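Local coordinates for peptidase M3B, oligoendopeptidase F (Enterococcus faecium, PDB 2QR4), which probably cleaves peptide bonds in oligopeptides as a metal-dependent endopeptidase of the M3 family, at residues 200-205 against 486-492; 18-22 against 42-46; 419-423 against 572-576; 401-406 against 512-516. All coordinates share one frame; numbering follows the deposited sequence.

Contact 1 of 4, residues 200-205 against 486-492; sequences LYSVYE and IKFEWSR
R492 CB sits over the face of the Y204 ring, 3.7 Å from its centroid and 20° off the normal. The CG of R492 lies between its backbone N and carbonyl carbon (chi1 62°) and the chain bends at chi3 (-88°), which leaves CB on that face while the guanidinium turns back to E489. On the next residue, E205 CB does the same to F488, with CB 4.0 Å from the ring centroid, and the extended E205 carboxylate passes the F488 rim at a shallow tilt. Y201 presents an edge instead, its CE1 side turned to the backbone of E489; Y201 CZ lies 3.9 Å from R492 CD, and Y201 OH 3.7 Å from I486 CD1.

Among the polar groups, S491 OG, 3.4 Å from Y204 CD1, donates to F488 O at 2.8 Å. R492 NH2 forms a salt bridge with E489 OE1 at 3.2 Å; E489 is further gripped by R438 and Y468. R492 NE donates to a water at 2.6 Å, only weakly linked to Y204 OH, itself hydrogen-bonded to N157.

This seats the 3-10 segment against helix 190-206, an aromatic-rich junction within the largely helical M3 peptidase fold.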
# COMPACT_ATOMS: atom_id res chain seq x y z
N LEU A 200 16.94 17.08 6.00
CA LEU A 200 15.79 16.54 5.28
C LEU A 200 16.09 15.12 4.87
O LEU A 200 15.27 14.23 5.06
CB LEU A 200 15.45 17.39 4.05
CG LEU A 200 14.27 16.89 3.19
CD1 LEU A 200 12.97 17.59 3.53
CD2 LEU A 200 14.58 17.07 1.72
N TYR A 201 17.28 14.92 4.33
CA TYR A 201 17.66 13.60 3.85
C TYR A 201 17.91 12.58 4.95
O TYR A 201 17.78 11.39 4.70
CB TYR A 201 18.82 13.68 2.85
CG TYR A 201 18.33 14.08 1.48
CD1 TYR A 201 17.75 13.15 0.64
CD2 TYR A 201 18.40 15.39 1.05
CE1 TYR A 201 17.26 13.51 -0.62
CE2 TYR A 201 17.92 15.76 -0.20
CZ TYR A 201 17.36 14.81 -1.03
OH TYR A 201 16.89 15.17 -2.28
N SER A 202 18.22 13.02 6.16
CA SER A 202 18.37 12.05 7.24
C SER A 202 17.04 11.31 7.44
O SER A 202 17.02 10.14 7.77
CB SER A 202 18.82 12.72 8.55
OG SER A 202 17.84 13.63 9.02
N VAL A 203 15.93 11.99 7.20
CA VAL A 203 14.62 11.37 7.37
C VAL A 203 14.24 10.45 6.21
O VAL A 203 13.71 9.36 6.44
CB VAL A 203 13.52 12.44 7.61
CG1 VAL A 203 12.14 11.81 7.60
CG2 VAL A 203 13.76 13.16 8.93
N TYR A 204 14.48 10.87 4.97
CA TYR A 204 14.24 9.97 3.84
C TYR A 204 15.08 8.72 3.90
O TYR A 204 14.61 7.63 3.57
CB TYR A 204 14.36 10.70 2.49
CG TYR A 204 13.16 11.57 2.31
CD1 TYR A 204 11.92 11.01 2.02
CD2 TYR A 204 13.23 12.94 2.55
CE1 TYR A 204 10.79 11.80 1.93
CE2 TYR A 204 12.11 13.73 2.45
CZ TYR A 204 10.90 13.16 2.14
OH TYR A 204 9.80 13.96 2.04
N GLU A 205 16.31 8.85 4.37
CA GLU A 205 17.15 7.68 4.57
C GLU A 205 16.54 6.74 5.62
O GLU A 205 16.48 5.52 5.42
CB GLU A 205 18.57 8.11 4.95
CG GLU A 205 19.44 6.98 5.54
CD GLU A 205 20.91 7.37 5.67
OE1 GLU A 205 21.22 8.55 5.93
OE2 GLU A 205 21.77 6.48 5.53
N ILE A 486 21.95 12.09 -1.71
CA ILE A 486 21.11 12.19 -2.90
C ILE A 486 20.72 10.83 -3.45
O ILE A 486 19.88 10.74 -4.33
CB ILE A 486 21.78 13.03 -4.01
CG1 ILE A 486 20.71 13.72 -4.84
CG2 ILE A 486 22.68 12.17 -4.88
CD1 ILE A 486 20.05 14.87 -4.11
N LYS A 487 21.33 9.77 -2.94
CA LYS A 487 20.92 8.42 -3.34
C LYS A 487 19.46 8.14 -2.95
O LYS A 487 18.84 7.23 -3.50
CB LYS A 487 21.84 7.36 -2.72
CG LYS A 487 23.27 7.47 -3.15
CD LYS A 487 24.17 6.55 -2.35
CE LYS A 487 23.89 5.11 -2.66
NZ LYS A 487 25.04 4.25 -2.26
N PHE A 488 18.93 8.91 -2.01
CA PHE A 488 17.58 8.63 -1.49
C PHE A 488 16.53 9.57 -2.05
O PHE A 488 15.33 9.43 -1.77
CB PHE A 488 17.59 8.67 0.04
CG PHE A 488 18.71 7.87 0.66
CD1 PHE A 488 18.75 6.48 0.53
CD2 PHE A 488 19.74 8.51 1.34
CE1 PHE A 488 19.78 5.74 1.09
CE2 PHE A 488 20.79 7.76 1.91
CZ PHE A 488 20.80 6.38 1.78
N GLU A 489 16.95 10.52 -2.89
CA GLU A 489 15.99 11.44 -3.50
C GLU A 489 14.80 10.76 -4.21
O GLU A 489 13.70 11.28 -4.18
CB GLU A 489 16.69 12.45 -4.43
CG GLU A 489 15.72 13.46 -5.07
CD GLU A 489 16.43 14.53 -5.88
OE1 GLU A 489 16.04 15.71 -5.76
OE2 GLU A 489 17.37 14.18 -6.63
N TRP A 490 15.00 9.59 -4.84
CA TRP A 490 13.88 8.92 -5.54
C TRP A 490 12.65 8.81 -4.66
O TRP A 490 11.52 8.76 -5.17
CB TRP A 490 14.27 7.51 -6.03
CG TRP A 490 14.73 6.65 -4.91
CD1 TRP A 490 16.02 6.46 -4.49
CD2 TRP A 490 13.90 5.87 -4.05
NE1 TRP A 490 16.04 5.61 -3.40
CE2 TRP A 490 14.75 5.24 -3.11
CE3 TRP A 490 12.52 5.66 -3.96
CZ2 TRP A 490 14.26 4.40 -2.10
CZ3 TRP A 490 12.03 4.82 -2.96
CH2 TRP A 490 12.90 4.21 -2.04
N SER A 491 12.85 8.79 -3.35
CA SER A 491 11.79 8.48 -2.41
C SER A 491 10.91 9.67 -2.05
O SER A 491 9.88 9.51 -1.40
CB SER A 491 12.36 7.83 -1.14
OG SER A 491 13.06 8.77 -0.34
N ARG A 492 11.31 10.87 -2.45
CA ARG A 492 10.53 12.05 -2.08
C ARG A 492 9.80 12.69 -3.27
O ARG A 492 9.11 13.69 -3.11
CB ARG A 492 11.40 13.08 -1.35
CG ARG A 492 12.54 13.62 -2.18
CD ARG A 492 13.48 14.51 -1.34
NE ARG A 492 13.04 15.90 -1.32
CZ ARG A 492 13.37 16.80 -2.25
NH1 ARG A 492 12.91 18.04 -2.15
NH2 ARG A 492 14.15 16.46 -3.28
O HOH W 1 10.78 16.33 -0.12

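Contact 2 of 4, residues 18-22 against 42-46; sequences ELKQS and FVLRV
Part of the N-terminal helical bundle is closed here: the turn after helix 4-18 packs on the long helix 33-63, chiefly through F42. With its CG anti to the backbone N (chi1 168°), the F42 ring reaches out into the turn. Its CE1 edge meets E18 O at 3.5 Å, close to the ring plane. Q21 O lies over one face, and V46 CG2, one turn further along F42's own helix, covers the opposite one. At the far end of the ring CZ approaches S22 N at 3.5 Å, and S22 CB lies 3.8 Å from CE2. The hydroxyl of S22, beside the ring, finds its polar partners elsewhere: A87 O and W90 NE1, which tie the turn to the end of helix 68-87 and the loop after it.

The extended E18 side chain lays its carboxylate carbon CD 3.5 Å from V46 CG2. Its OE2 is modelled as a salt bridge with R45 NH1, the carboxylate and guanidinium nearly coplanar, but that oxygen is crowded in the model and the detail is doubtful. On the side where helix 68-87 also touches L19, the L19 and V46 side chains cross at about a right angle, CD1 of L19 resting 3.6 Å from CG1 of V46.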
# COMPACT_ATOMS: atom_id res chain seq x y z
N GLU A 18 -29.16 6.86 -9.39
CA GLU A 18 -29.12 6.87 -10.85
C GLU A 18 -28.48 5.58 -11.33
O GLU A 18 -28.86 5.01 -12.35
CB GLU A 18 -28.31 8.06 -11.36
CG GLU A 18 -28.56 8.38 -12.82
CD GLU A 18 -27.67 9.50 -13.36
OE1 GLU A 18 -26.84 10.03 -12.59
OE2 GLU A 18 -27.80 9.83 -14.55
N LEU A 19 -27.52 5.11 -10.55
CA LEU A 19 -26.72 3.95 -10.89
C LEU A 19 -27.55 2.69 -11.08
O LEU A 19 -27.14 1.78 -11.78
CB LEU A 19 -25.71 3.71 -9.78
CG LEU A 19 -24.44 3.01 -10.17
CD1 LEU A 19 -23.81 3.79 -11.30
CD2 LEU A 19 -23.55 2.94 -8.97
N LYS A 20 -28.71 2.65 -10.44
CA LYS A 20 -29.60 1.50 -10.53
C LYS A 20 -30.10 1.31 -11.95
O LYS A 20 -30.43 0.19 -12.36
CB LYS A 20 -30.76 1.63 -9.54
CG LYS A 20 -30.32 1.53 -8.08
CD LYS A 20 -31.36 2.07 -7.11
CE LYS A 20 -30.85 2.00 -5.66
NZ LYS A 20 -31.70 2.78 -4.71
N GLN A 21 -30.13 2.39 -12.71
CA GLN A 21 -30.59 2.35 -14.10
C GLN A 21 -29.55 1.69 -15.02
O GLN A 21 -29.81 1.46 -16.20
CB GLN A 21 -30.95 3.75 -14.59
CG GLN A 21 -32.18 4.33 -13.88
CD GLN A 21 -32.03 5.81 -13.55
OE1 GLN A 21 -31.71 6.63 -14.42
NE2 GLN A 21 -32.26 6.16 -12.29
N SER A 22 -28.38 1.38 -14.47
CA SER A 22 -27.35 0.66 -15.22
C SER A 22 -27.85 -0.68 -15.72
O SER A 22 -27.60 -1.07 -16.85
CB SER A 22 -26.12 0.43 -14.35
OG SER A 22 -25.04 -0.02 -15.13
N PHE A 42 -25.93 7.33 -20.84
CA PHE A 42 -26.04 6.99 -19.44
C PHE A 42 -24.67 6.83 -18.80
O PHE A 42 -24.40 7.48 -17.78
CB PHE A 42 -26.86 5.71 -19.22
CG PHE A 42 -26.75 5.18 -17.81
CD1 PHE A 42 -27.55 5.69 -16.80
CD2 PHE A 42 -25.82 4.19 -17.50
CE1 PHE A 42 -27.45 5.22 -15.50
CE2 PHE A 42 -25.70 3.71 -16.18
CZ PHE A 42 -26.51 4.22 -15.18
N VAL A 43 -23.79 5.99 -19.35
CA VAL A 43 -22.57 5.71 -18.60
C VAL A 43 -21.63 6.90 -18.57
O VAL A 43 -20.95 7.11 -17.59
CB VAL A 43 -21.81 4.39 -18.98
CG1 VAL A 43 -22.74 3.30 -19.50
CG2 VAL A 43 -20.68 4.66 -19.93
N LEU A 44 -21.59 7.68 -19.64
CA LEU A 44 -20.71 8.83 -19.66
C LEU A 44 -21.17 9.85 -18.63
O LEU A 44 -20.37 10.49 -17.96
CB LEU A 44 -20.64 9.45 -21.06
CG LEU A 44 -19.32 9.23 -21.82
CD1 LEU A 44 -18.52 8.04 -21.30
CD2 LEU A 44 -19.57 9.10 -23.31
N ARG A 45 -22.48 9.99 -18.50
CA ARG A 45 -23.05 10.97 -17.62
C ARG A 45 -22.77 10.60 -16.17
O ARG A 45 -22.39 11.44 -15.36
CB ARG A 45 -24.55 11.07 -17.88
CG ARG A 45 -25.32 11.94 -16.94
CD ARG A 45 -26.69 11.34 -16.67
NE ARG A 45 -27.42 10.99 -17.88
CZ ARG A 45 -28.33 10.02 -17.96
NH1 ARG A 45 -28.60 9.28 -16.89
NH2 ARG A 45 -28.96 9.78 -19.12
N VAL A 46 -22.96 9.32 -15.84
CA VAL A 46 -22.76 8.86 -14.47
C VAL A 46 -21.28 8.87 -14.15
O VAL A 46 -20.86 9.34 -13.09
CB VAL A 46 -23.35 7.45 -14.25
CG1 VAL A 46 -22.91 6.90 -12.96
CG2 VAL A 46 -24.85 7.53 -14.22

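Contact 3 of 4, residues 419-423 against 572-576; sequences RVRAY and ELEEL
R421, with CG beside its backbone N and a bend at chi3 (70°), stands its guanidinium out from the helix, while E572 stretches out straight with CG anti to its backbone N; the two side chains cross at about a right angle and meet at one oxygen. E572 OE2 lies in the guanidinium plane and is gripped side-on by two nitrogens. The shorter bond, from R421 NH2 to OE2, is 2.8 Å and fairly straight at 163°, and it uses the syn lone pair. The longer, from R421 NE to the same OE2, is 3.3 Å, more bent, and arrives almost in line with the C-O bond. A water closes a triangle with this pair, accepting from R421 NE at 2.9 Å and donating to E572 OE2 at 2.7 Å, so OE2 has three donors around it. R421 NH1 is occupied elsewhere: it bonds L412 O and E415 O, carbonyls at the end of helix 394-414 and in the link that follows. The guanidinium therefore joins three pieces of chain and is fixed in rotation by them.

Beneath this polar layer lies an apolar one. A422 CB touches two leucine methyls, L573 CD1 and L576 CD2, both at 4.0 Å. The other methyl of L576, CD1, leans on R421 CB at 3.8 Å.

With short-segment axes 10.0 Å apart at 146°, this is an antiparallel helix pair, a buried alanine packed against two leucines, with a salt bridge on the flank; it packs the C-terminal helix 557-579 on helix 418-454.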
# COMPACT_ATOMS: atom_id res chain seq x y z
N ARG A 419 25.37 42.79 -17.04
CA ARG A 419 24.69 42.17 -15.91
C ARG A 419 23.30 41.70 -16.31
O ARG A 419 22.90 40.58 -15.98
CB ARG A 419 24.61 43.10 -14.70
CG ARG A 419 25.74 42.94 -13.67
CD ARG A 419 27.02 43.63 -14.10
NE ARG A 419 26.83 45.05 -14.42
CZ ARG A 419 27.38 46.06 -13.75
NH1 ARG A 419 28.16 45.82 -12.71
NH2 ARG A 419 27.14 47.31 -14.13
N VAL A 420 22.56 42.53 -17.05
CA VAL A 420 21.27 42.12 -17.58
C VAL A 420 21.42 40.90 -18.49
O VAL A 420 20.80 39.87 -18.24
CB VAL A 420 20.56 43.23 -18.37
CG1 VAL A 420 19.17 42.76 -18.78
CG2 VAL A 420 20.47 44.51 -17.55
N ARG A 421 22.27 40.99 -19.51
CA ARG A 421 22.43 39.84 -20.40
C ARG A 421 22.75 38.57 -19.61
O ARG A 421 22.16 37.52 -19.85
CB ARG A 421 23.47 40.08 -21.49
CG ARG A 421 23.12 41.21 -22.43
CD ARG A 421 24.10 41.28 -23.60
NE ARG A 421 23.93 40.15 -24.50
CZ ARG A 421 22.96 40.08 -25.40
NH1 ARG A 421 22.09 41.07 -25.50
NH2 ARG A 421 22.86 39.02 -26.20
N ALA A 422 23.68 38.66 -18.66
CA ALA A 422 24.06 37.49 -17.87
C ALA A 422 22.86 36.92 -17.15
O ALA A 422 22.64 35.69 -17.15
CB ALA A 422 25.17 37.83 -16.87
N TYR A 423 22.06 37.80 -16.55
CA TYR A 423 20.91 37.34 -15.79
C TYR A 423 19.97 36.54 -16.68
O TYR A 423 19.53 35.45 -16.29
CB TYR A 423 20.12 38.49 -15.13
CG TYR A 423 18.99 37.95 -14.29
CD1 TYR A 423 17.69 37.86 -14.80
CD2 TYR A 423 19.23 37.47 -13.01
CE1 TYR A 423 16.66 37.33 -14.04
CE2 TYR A 423 18.22 36.94 -12.24
CZ TYR A 423 16.94 36.87 -12.76
OH TYR A 423 15.93 36.33 -11.96
N GLU A 572 27.97 31.89 -24.64
CA GLU A 572 27.89 33.35 -24.52
C GLU A 572 28.01 33.81 -23.06
O GLU A 572 28.65 34.82 -22.77
CB GLU A 572 26.61 33.90 -25.18
CG GLU A 572 26.44 35.43 -25.01
CD GLU A 572 25.12 35.96 -25.58
OE1 GLU A 572 24.27 35.16 -26.04
OE2 GLU A 572 24.94 37.20 -25.58
N LEU A 573 27.40 33.07 -22.14
CA LEU A 573 27.49 33.39 -20.71
C LEU A 573 28.93 33.29 -20.18
O LEU A 573 29.40 34.16 -19.46
CB LEU A 573 26.57 32.47 -19.90
CG LEU A 573 26.54 32.71 -18.39
CD1 LEU A 573 26.21 34.19 -18.04
CD2 LEU A 573 25.58 31.76 -17.70
N GLU A 574 29.62 32.21 -20.55
CA GLU A 574 31.03 32.07 -20.20
C GLU A 574 31.88 33.23 -20.71
O GLU A 574 32.69 33.78 -19.96
CB GLU A 574 31.58 30.76 -20.76
CG GLU A 574 31.06 29.54 -20.06
CD GLU A 574 31.46 28.27 -20.76
OE1 GLU A 574 32.25 28.37 -21.72
OE2 GLU A 574 31.00 27.19 -20.36
N GLU A 575 31.70 33.61 -21.97
CA GLU A 575 32.49 34.70 -22.55
C GLU A 575 32.18 35.99 -21.83
O GLU A 575 33.05 36.83 -21.60
CB GLU A 575 32.23 34.85 -24.06
CG GLU A 575 32.74 33.68 -24.90
CD GLU A 575 32.15 33.66 -26.32
OE1 GLU A 575 31.33 34.55 -26.67
OE2 GLU A 575 32.51 32.74 -27.08
N LEU A 576 30.93 36.14 -21.45
CA LEU A 576 30.52 37.31 -20.72
C LEU A 576 31.23 37.33 -19.36
O LEU A 576 31.81 38.34 -18.97
CB LEU A 576 29.00 37.28 -20.56
CG LEU A 576 28.26 38.60 -20.44
CD1 LEU A 576 26.84 38.40 -20.93
CD2 LEU A 576 28.29 39.08 -18.99
O HOH W 2 26.56 39.02 -24.45

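Contact 4 of 4, residues 401-406 against 512-516; sequences TTNENI and ASALA
A512 points its methyl into the groove between T401 and T402, and A516 does the same one turn later between N405 and I406. This is ridges-into-grooves packing of two helices in the peptidase core: the A512-A516 ridge lies between the ridges T401-N405 and T402-I406. The short-segment axes come within 8.4 Å and cross at -51°, near the classic angle for i, i+4 ridges.

At the first notch A512 CB is 3.6 Å from T401 CB and equally 3.6 Å from T402 OG1. Neither threonine hydroxyl bonds across the groove. In T402, chi1 of -57° lays OG1 beside its own backbone N, where it is bonded to I398 O one turn back, and sends CG2 toward A516, 4.0 Å from A516 N. T401 OG1 is likewise bonded to E397 O.

At the second notch N405 comes alongside, its CB 3.5 Å from A516 CB. Its amide reaches back along the partner helix, ND2 lying 3.4 Å from S513 N; as both are donors, this is packing rather than a bond. On the far side of helix 394-414, E404 touches H369, which begins the HEXXH sequence on helix 361-379, so the pair probably backs the metal site. The second notch is completed by I406, whose CG1 lies 4.0 Å from A516 CB.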
# COMPACT_ATOMS: atom_id res chain seq x y z
N THR A 401 5.33 28.50 -22.35
CA THR A 401 6.78 28.41 -22.51
C THR A 401 7.22 29.07 -23.81
O THR A 401 8.26 29.71 -23.85
CB THR A 401 7.22 26.94 -22.48
OG1 THR A 401 6.60 26.30 -21.36
CG2 THR A 401 8.74 26.80 -22.36
N THR A 402 6.41 28.94 -24.86
CA THR A 402 6.76 29.52 -26.15
C THR A 402 6.88 31.02 -25.97
O THR A 402 7.82 31.64 -26.47
CB THR A 402 5.70 29.21 -27.22
OG1 THR A 402 5.54 27.80 -27.33
CG2 THR A 402 6.11 29.75 -28.58
N ASN A 403 5.92 31.60 -25.26
CA ASN A 403 5.92 33.04 -24.98
C ASN A 403 7.17 33.49 -24.20
O ASN A 403 7.79 34.48 -24.55
CB ASN A 403 4.64 33.43 -24.24
CG ASN A 403 3.45 33.61 -25.18
OD1 ASN A 403 3.55 33.40 -26.38
ND2 ASN A 403 2.31 34.00 -24.62
N GLU A 404 7.53 32.74 -23.17
CA GLU A 404 8.75 33.00 -22.41
C GLU A 404 9.98 32.95 -23.32
O GLU A 404 10.88 33.80 -23.24
CB GLU A 404 8.89 31.98 -21.28
CG GLU A 404 8.27 32.40 -19.95
CD GLU A 404 8.72 31.49 -18.79
OE1 GLU A 404 8.78 30.26 -18.97
OE2 GLU A 404 9.01 32.02 -17.68
N ASN A 405 10.00 31.94 -24.19
CA ASN A 405 11.07 31.82 -25.19
C ASN A 405 11.18 33.07 -26.04
O ASN A 405 12.29 33.54 -26.32
CB ASN A 405 10.85 30.59 -26.07
CG ASN A 405 11.24 29.29 -25.36
OD1 ASN A 405 12.01 29.32 -24.41
ND2 ASN A 405 10.69 28.17 -25.81
N ILE A 406 10.03 33.61 -26.43
CA ILE A 406 10.00 34.77 -27.30
C ILE A 406 10.45 36.02 -26.54
O ILE A 406 11.13 36.87 -27.11
CB ILE A 406 8.62 34.94 -27.94
CG1 ILE A 406 8.38 33.81 -28.95
CG2 ILE A 406 8.50 36.29 -28.64
CD1 ILE A 406 6.97 33.83 -29.55
N ALA A 512 8.14 23.62 -27.23
CA ALA A 512 8.00 25.06 -27.14
C ALA A 512 9.22 25.73 -27.80
O ALA A 512 9.07 26.66 -28.59
CB ALA A 512 7.84 25.49 -25.71
N SER A 513 10.41 25.23 -27.50
CA SER A 513 11.64 25.78 -28.08
C SER A 513 11.65 25.76 -29.61
O SER A 513 12.05 26.74 -30.24
CB SER A 513 12.88 25.09 -27.53
OG SER A 513 14.04 25.60 -28.18
N ALA A 514 11.21 24.65 -30.20
CA ALA A 514 11.11 24.51 -31.66
C ALA A 514 10.07 25.46 -32.27
O ALA A 514 10.24 25.96 -33.38
CB ALA A 514 10.77 23.07 -32.04
N LEU A 515 8.99 25.69 -31.53
CA LEU A 515 7.94 26.58 -32.00
C LEU A 515 8.33 28.06 -31.94
O LEU A 515 7.98 28.82 -32.83
CB LEU A 515 6.65 26.32 -31.22
CG LEU A 515 5.90 25.06 -31.64
CD1 LEU A 515 4.71 24.83 -30.73
CD2 LEU A 515 5.45 25.17 -33.12
N ALA A 516 9.06 28.47 -30.91
CA ALA A 516 9.51 29.86 -30.81
C ALA A 516 10.54 30.17 -31.89
O ALA A 516 10.57 31.28 -32.44
CB ALA A 516 10.07 30.17 -29.43

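How the contacts relate
From the N terminus, contact 2 comes first: 18-22 meets 42-46 after a short excursion through helix 22-25 and the start of helix 33-63, finished before any other contact opens, and it belongs to the N-terminal helices. The other three interlock. Contact 1 opens at 200-205, contact 4 at 401-406 and contact 3 at 419-423; they close in the same order, at 486-492, 512-516 and 572-576, so every pair of them crosses. Contact 1 joins helix 190-206 to the loop before helix 503-520. Contact 4 ties helix 394-414 to helix 503-520, and contact 3, its centre about 20 Å away, ties helix 418-454 to helix 557-579. Contacts 2 and 3 lie on opposite sides of the chain's centre.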